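Local coordinates for protein vestitone reductase (Medicago sativa, PDB 2P4H) that catalyses the stereospecific NADPH-dependent reduction of (3R)-vestitone, the penultimate step in making the phytoalexin medicarpin in plant defence, at residues Ser43-Thr46 against Asn47-Gly50. Residues are numbered along the deposited sequence; the frame is centred on the assembly and turned at random.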
loop_
_atom_site.group_PDB
_atom_site.type_symbol
_atom_site.label_atom_id
_atom_site.label_comp_id
_atom_site.label_asym_id
_atom_site.label_seq_id
_atom_site.Cartn_x
_atom_site.Cartn_y
_atom_site.Cartn_z
ATOM N N SER A 43 8.729 11.237 -16.440
ATOM C CA SER A 43 10.037 11.793 -16.124
ATOM C C SER A 43 10.446 11.568 -14.673
ATOM O O SER A 43 11.621 11.337 -14.387
ATOM C CB SER A 43 10.065 13.290 -16.443
ATOM O OG SER A 43 9.905 13.511 -17.834
ATOM N N PHE A 44 9.486 11.623 -13.753
ATOM C CA PHE A 44 9.809 11.425 -12.347
ATOM C C PHE A 44 10.287 10.001 -12.091
ATOM O O PHE A 44 10.859 9.711 -11.042
ATOM C CB PHE A 44 8.609 11.781 -11.457
ATOM C CG PHE A 44 7.452 10.831 -11.567
ATOM C CD1 PHE A 44 7.334 9.758 -10.689
ATOM C CD2 PHE A 44 6.467 11.024 -12.528
ATOM C CE1 PHE A 44 6.247 8.893 -10.766
ATOM C CE2 PHE A 44 5.377 10.163 -12.615
ATOM C CZ PHE A 44 5.265 9.095 -11.730
ATOM N N LEU A 45 10.062 9.118 -13.061
ATOM C CA LEU A 45 10.511 7.734 -12.956
ATOM C C LEU A 45 11.817 7.549 -13.724
ATOM O O LEU A 45 12.781 7.000 -13.202
ATOM C CB LEU A 45 9.458 6.768 -13.515
ATOM C CG LEU A 45 8.195 6.510 -12.688
ATOM C CD1 LEU A 45 7.302 5.519 -13.424
ATOM C CD2 LEU A 45 8.577 5.965 -11.314
ATOM N N THR A 46 11.847 8.021 -14.969
ATOM C CA THR A 46 13.038 7.883 -15.800
ATOM C C THR A 46 14.223 8.699 -15.291
ATOM O O THR A 46 15.367 8.440 -15.669
ATOM C CB THR A 46 12.749 8.268 -17.271
ATOM O OG1 THR A 46 12.250 9.609 -17.335
ATOM C CG2 THR A 46 11.721 7.322 -17.872
ATOM N N ASN A 47 13.950 9.676 -14.431
ATOM C CA ASN A 47 15.012 10.503 -13.869
ATOM C C ASN A 47 15.560 9.899 -12.580
ATOM O O ASN A 47 16.556 10.377 -12.039
ATOM C CB ASN A 47 14.510 11.924 -13.597
ATOM C CG ASN A 47 14.308 12.724 -14.872
ATOM O OD1 ASN A 47 15.189 12.774 -15.730
ATOM N ND2 ASN A 47 13.150 13.361 -14.999
ATOM N N LEU A 48 14.910 8.849 -12.087
ATOM C CA LEU A 48 15.367 8.195 -10.867
ATOM C C LEU A 48 16.738 7.581 -11.115
ATOM O O LEU A 48 17.008 7.053 -12.194
ATOM C CB LEU A 48 14.390 7.095 -10.440
ATOM C CG LEU A 48 12.981 7.486 -9.986
ATOM C CD1 LEU A 48 12.182 6.220 -9.712
ATOM C CD2 LEU A 48 13.046 8.357 -8.736
ATOM N N PRO A 49 17.630 7.649 -10.117
ATOM C CA PRO A 49 18.971 7.081 -10.273
ATOM C C PRO A 49 18.921 5.617 -10.710
ATOM O O PRO A 49 18.219 4.806 -10.105
ATOM C CB PRO A 49 19.574 7.253 -8.881
ATOM C CG PRO A 49 18.931 8.513 -8.400
ATOM C CD PRO A 49 17.490 8.317 -8.812
ATOM N N GLY A 50 19.657 5.296 -11.770
ATOM C CA GLY A 50 19.699 3.932 -12.269
ATOM C C GLY A 50 18.612 3.545 -13.258
ATOM O O GLY A 50 18.673 2.471 -13.853
HETATM O O HOH W 1 18.272 7.499 -14.664
HETATM O O HOH W 2 14.110 11.357 -17.801
#
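Asn47 folds its side chain back over the carbonyl of Ser43, the residue four places before it, while Leu48, the next residue, leans against Leu45, three places before it. The Asn47 backbone N closes an alpha-helical turn on Ser43 O at 2.9 Å, though the N-H points only roughly at the acceptor (137°). With CG of Asn47 anti to its carbonyl carbon (chi1 -73°), the amide swings back toward the same oxygen and brings ND2 to 3.4 Å from Ser43 CB. The other end of the amide, OD1, weakly accepts a bond from a water that also meets Thr46 OG1 at 2.6 Å, linking the two side chains. Leu48 N then bonds to Leu45 O and closes a type I turn with Thr46 and Asn47 at its corners, approaching from above the carbonyl plane. This is the C-terminal end of the short helix 43-46, on the surface of the Rossmann-type domain, in the connection that leads from strand 27-31 to its neighbour 55-57. Leu45 and Leu48 run side by side in the same direction, CD2 of the first 4.0 Å from CD1 of the second; Leu48 CG also sits 3.3 Å from Phe44 O. Both leucines face helix 12-23, Leu45 touching Ser15 and Leu48 touching Ile18 and Lys19. Phe44, turned away from the 47-50 segment, packs on Thr10 of the predicted NADP(+)-binding loop.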